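Long-range contacts in inositol-1-monophosphatase (Thermotoga maritima, PDB 2P3N), which is a magnesium-dependent phosphatase of broad specificity that hydrolyses inositol 1-phosphate, preferring the D isomer, and fructose 1,6-bisphosphate: residues 35-40 / 83-88; 92-97 / 113-118. All blocks are in the same frame, centred on the assembly; numbering follows the deposited sequence.

Interaction 1: residues 35-40 / 83-88; sequences KDIVTE and GTINFV
Ile37 buries more surface than any other residue of this contact, with Ile85 and Thr84 next, and the three meet where an extended chain passes over the first turn of helix 84-89. No hydrogen bond crosses between the segments; aliphatic carbon does the work. The CG1 branch of Ile37 occupies the crowded position between its backbone N and carbonyl carbon (chi1 59°); this turns CG1 toward the helix, and the extended chi2 (166°) carries CD1 on to Val88. CG1 lies 4.1 Å from CG1 of Ile85, the two side chains crossing at about a right angle, and CD1 meets Val88 CG2 tip to tip at 4.0 Å. Ile85 keeps its chain extended (chi2 174°), so that its CD1 reaches the backbone of Lys35, 3.4 Å from the carbonyl O. Lys35 NZ bonds to Arg169 O and Glu165 O of the second subunit.

Thr84 uses its two branches differently. Its methyl CG2, anti to the backbone N, packs against residues 37-39, 3.9 Å from Ile37 O and 4.0 Å from Thr39 CG2. Its hydroxyl, beside the backbone N, is hydrogen-bonded to Asp42 OD1. Thr39 mirrors this division of labour: CG2 slides past Val88 CG2 at 3.8 Å, while OG1 caps Ile41 N at the start of helix 40-56 and pairs with Asp42 OD2. Threonine suits both sites, offering a methyl to the apolar layer and a hydroxyl to the same carboxylate. Thr84, a substrate-binding residue by similarity, has its side chain about 4 Å from the bound magnesium ion at nearest atoms.

Strand 37-38 pairs antiparallel with strand 29-30 and runs into helix 40-56, so the contact lays this small hairpin and helix start against helix 84-89.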
# COMPACT_ATOMS: atom_id res chain seq x y z
N LYS A 35 0.75 30.90 -6.12
CA LYS A 35 -0.31 29.90 -5.99
C LYS A 35 -0.38 29.02 -7.24
O LYS A 35 -1.09 28.02 -7.27
CB LYS A 35 -1.68 30.57 -5.77
CG LYS A 35 -1.76 31.45 -4.53
CD LYS A 35 -3.12 32.13 -4.40
CE LYS A 35 -4.23 31.15 -4.06
NZ LYS A 35 -4.17 30.70 -2.64
N ASP A 36 0.36 29.42 -8.27
CA ASP A 36 0.38 28.68 -9.52
C ASP A 36 1.82 28.36 -9.90
O ASP A 36 2.47 29.10 -10.65
CB ASP A 36 -0.28 29.52 -10.62
CG ASP A 36 -0.13 28.91 -11.97
OD1 ASP A 36 -0.27 27.67 -12.08
OD2 ASP A 36 0.12 29.66 -12.94
N ILE A 37 2.30 27.23 -9.39
CA ILE A 37 3.68 26.80 -9.62
C ILE A 37 3.83 25.55 -10.48
O ILE A 37 2.87 24.82 -10.77
CB ILE A 37 4.39 26.53 -8.29
CG1 ILE A 37 3.63 25.44 -7.52
CG2 ILE A 37 4.50 27.81 -7.48
CD1 ILE A 37 4.39 24.84 -6.36
N VAL A 38 5.07 25.30 -10.89
CA VAL A 38 5.40 24.14 -11.68
C VAL A 38 6.82 23.77 -11.27
O VAL A 38 7.58 24.61 -10.76
CB VAL A 38 5.35 24.46 -13.21
CG1 VAL A 38 6.37 25.54 -13.57
CG2 VAL A 38 5.62 23.19 -14.02
N THR A 39 7.17 22.49 -11.46
CA THR A 39 8.51 22.02 -11.11
C THR A 39 9.10 21.29 -12.30
O THR A 39 8.45 21.12 -13.33
CB THR A 39 8.47 21.07 -9.89
OG1 THR A 39 7.92 19.80 -10.26
CG2 THR A 39 7.63 21.67 -8.78
N GLU A 40 10.35 20.87 -12.15
CA GLU A 40 11.04 20.14 -13.20
C GLU A 40 10.49 18.72 -13.30
O GLU A 40 10.65 18.05 -14.33
CB GLU A 40 12.55 20.10 -12.92
CG GLU A 40 13.39 19.50 -14.05
CD GLU A 40 13.33 20.32 -15.33
OE1 GLU A 40 13.69 19.79 -16.41
OE2 GLU A 40 12.94 21.51 -15.26
N GLY A 83 -2.07 19.02 -8.85
CA GLY A 83 -1.93 19.21 -7.42
C GLY A 83 -0.45 19.36 -7.11
O GLY A 83 0.06 18.77 -6.16
N THR A 84 0.22 20.16 -7.93
CA THR A 84 1.65 20.40 -7.79
C THR A 84 2.05 20.99 -6.44
O THR A 84 3.15 20.72 -5.93
CB THR A 84 2.16 21.33 -8.93
OG1 THR A 84 1.79 20.76 -10.20
CG2 THR A 84 3.67 21.47 -8.86
N ILE A 85 1.16 21.78 -5.84
CA ILE A 85 1.44 22.38 -4.54
C ILE A 85 1.51 21.28 -3.50
O ILE A 85 2.46 21.20 -2.73
CB ILE A 85 0.33 23.40 -4.15
CG1 ILE A 85 0.42 24.62 -5.06
CG2 ILE A 85 0.47 23.78 -2.68
CD1 ILE A 85 -0.70 25.62 -4.88
N ASN A 86 0.50 20.43 -3.48
CA ASN A 86 0.45 19.30 -2.56
C ASN A 86 1.71 18.48 -2.76
O ASN A 86 2.44 18.18 -1.81
CB ASN A 86 -0.76 18.43 -2.85
CG ASN A 86 -2.01 18.92 -2.17
OD1 ASN A 86 -3.09 18.39 -2.39
ND2 ASN A 86 -1.86 19.94 -1.33
N PHE A 87 1.94 18.12 -4.02
CA PHE A 87 3.09 17.32 -4.43
C PHE A 87 4.39 17.86 -3.83
O PHE A 87 5.24 17.10 -3.35
CB PHE A 87 3.20 17.32 -5.97
CG PHE A 87 4.39 16.57 -6.48
CD1 PHE A 87 4.42 15.18 -6.45
CD2 PHE A 87 5.53 17.26 -6.89
CE1 PHE A 87 5.56 14.48 -6.82
CE2 PHE A 87 6.67 16.58 -7.27
CZ PHE A 87 6.69 15.18 -7.23
N VAL A 88 4.55 19.18 -3.87
CA VAL A 88 5.73 19.85 -3.34
C VAL A 88 5.81 19.82 -1.82
O VAL A 88 6.89 19.61 -1.26
CB VAL A 88 5.78 21.34 -3.82
CG1 VAL A 88 6.76 22.14 -2.98
CG2 VAL A 88 6.19 21.39 -5.28

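Interaction 2: residues 92-97 / 113-118; sequences PNFSIS and APALNE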
# COMPACT_ATOMS: atom_id res chain seq x y z
N PRO A 92 -0.36 13.76 0.12
CA PRO A 92 -0.72 12.69 -0.81
C PRO A 92 -1.78 12.98 -1.88
O PRO A 92 -1.93 12.19 -2.82
CB PRO A 92 -1.14 11.55 0.12
CG PRO A 92 -1.65 12.28 1.34
CD PRO A 92 -0.65 13.38 1.52
N ASN A 93 -2.49 14.10 -1.76
CA ASN A 93 -3.54 14.41 -2.74
C ASN A 93 -3.09 15.06 -4.04
O ASN A 93 -3.35 16.23 -4.30
CB ASN A 93 -4.65 15.26 -2.11
CG ASN A 93 -5.48 14.48 -1.11
OD1 ASN A 93 -5.06 14.25 0.03
ND2 ASN A 93 -6.66 14.05 -1.53
N PHE A 94 -2.41 14.27 -4.86
CA PHE A 94 -1.97 14.73 -6.16
C PHE A 94 -2.17 13.54 -7.09
O PHE A 94 -2.22 12.40 -6.63
CB PHE A 94 -0.51 15.21 -6.13
CG PHE A 94 0.48 14.12 -5.88
CD1 PHE A 94 1.05 13.43 -6.94
CD2 PHE A 94 0.86 13.80 -4.58
CE1 PHE A 94 1.99 12.43 -6.72
CE2 PHE A 94 1.81 12.79 -4.35
CZ PHE A 94 2.38 12.11 -5.42
N SER A 95 -2.32 13.81 -8.38
CA SER A 95 -2.54 12.74 -9.34
C SER A 95 -2.05 13.08 -10.74
O SER A 95 -1.60 14.20 -11.01
CB SER A 95 -4.03 12.42 -9.40
OG SER A 95 -4.80 13.59 -9.61
N ILE A 96 -2.12 12.09 -11.62
CA ILE A 96 -1.74 12.24 -13.02
C ILE A 96 -3.03 12.01 -13.78
O ILE A 96 -3.76 11.07 -13.51
CB ILE A 96 -0.74 11.17 -13.49
CG1 ILE A 96 0.45 11.08 -12.53
CG2 ILE A 96 -0.24 11.52 -14.87
CD1 ILE A 96 1.49 10.04 -12.98
N SER A 97 -3.32 12.87 -14.74
CA SER A 97 -4.56 12.70 -15.48
C SER A 97 -4.34 12.57 -16.98
O SER A 97 -3.50 13.26 -17.57
CB SER A 97 -5.49 13.87 -15.17
OG SER A 97 -6.83 13.55 -15.50
N ALA A 113 -3.72 8.67 -8.49
CA ALA A 113 -3.12 9.29 -7.32
C ALA A 113 -2.09 8.29 -6.83
O ALA A 113 -2.43 7.29 -6.20
CB ALA A 113 -4.17 9.53 -6.25
N PRO A 114 -0.81 8.56 -7.13
CA PRO A 114 0.33 7.71 -6.76
C PRO A 114 0.51 7.37 -5.29
O PRO A 114 0.59 6.20 -4.92
CB PRO A 114 1.53 8.49 -7.32
CG PRO A 114 0.92 9.36 -8.42
CD PRO A 114 -0.36 9.80 -7.79
N ALA A 115 0.57 8.39 -4.43
CA ALA A 115 0.77 8.16 -3.01
C ALA A 115 -0.39 7.42 -2.36
O ALA A 115 -0.26 6.90 -1.25
CB ALA A 115 1.01 9.49 -2.27
N LEU A 116 -1.53 7.37 -3.04
CA LEU A 116 -2.68 6.71 -2.46
C LEU A 116 -2.95 5.36 -3.08
O LEU A 116 -3.72 4.58 -2.54
CB LEU A 116 -3.93 7.59 -2.64
CG LEU A 116 -3.96 9.01 -2.07
CD1 LEU A 116 -5.33 9.63 -2.35
CD2 LEU A 116 -3.69 9.00 -0.57
N ASN A 117 -2.31 5.10 -4.22
CA ASN A 117 -2.52 3.86 -4.96
C ASN A 117 -3.98 3.74 -5.38
O ASN A 117 -4.61 2.69 -5.29
CB ASN A 117 -2.11 2.65 -4.12
CG ASN A 117 -0.64 2.38 -4.21
OD1 ASN A 117 -0.12 2.02 -5.26
ND2 ASN A 117 0.06 2.56 -3.10
N GLU A 118 -4.52 4.86 -5.85
CA GLU A 118 -5.89 4.89 -6.31
C GLU A 118 -5.90 5.20 -7.79
O GLU A 118 -5.33 6.20 -8.22
CB GLU A 118 -6.66 5.97 -5.57
CG GLU A 118 -6.69 5.76 -4.08
CD GLU A 118 -7.53 6.78 -3.37
OE1 GLU A 118 -8.01 6.47 -2.25
OE2 GLU A 118 -7.71 7.90 -3.92
O HOH W 1 -1.05 10.54 -4.85
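Apolar contacts hold the ring of Phe94 and the ring of Pro92 against the turn at 113-118. Phe94 has CG in the crowded position between N and C (chi1 67°), and its CE1 comes 3.7 Å from Pro114 CG, the two side chains crossing obliquely; CE2 lies 4.0 Å from Ala115 CB. Pro92 CB touches both Ala115 CB and Leu116 CD2, the latter at 3.7 Å. The prolines offer compact apolar rings with no N-H to satisfy, and Ser95 and Ala113, both with short side chains, suit a site where their CA atoms lie 4.0 Å apart.

Polar contacts run through the main chain. Water 1 donates to Pro92 O and Phe94 O and accepts from Ala115 N at 2.7 Å, so one molecule joins three backbone groups; it also sits 3.6 Å above the plane of the Phe94 ring, over its centre. Alongside it, Ala113 CA makes a CA-H...O contact with Phe94 O at 3.3 Å.

Within the turn, Ala113 O accepts from both Leu116 N and Glu118 N, and Asn117 and Glu118 together face Ala113. This is a G1 beta bulge, closing the hairpin between strands 105-113 and 118-123 in the large mixed sheet, while Asn93 centres an inverse gamma turn leading into strand 95-102.

How the interactions relate
After helix 2-21 and strand 29-30 the chain enters interaction 1 at strand 37-38, then passes through helix 40-56 and strands 61-64, 74-79 and 81-82 before the contact closes this 42-residue excursion at helix 84-89. Only then does interaction 2 open: its shorter loop, nearly all strand, leaves through 95-102, returns through 105-113 and closes at residues 113-118. The two are in series, neither nested nor crossed, with centres 14 Å apart. They adjoin through the short link between helix 84-89 and strand 95-102, where the rings of Phe87 and Phe94 meet edge-to-face. Together they tie the strand 29-30/37-38 hairpin, helix 84-89 beside the magnesium site and the large sheet, and both reach the second subunit.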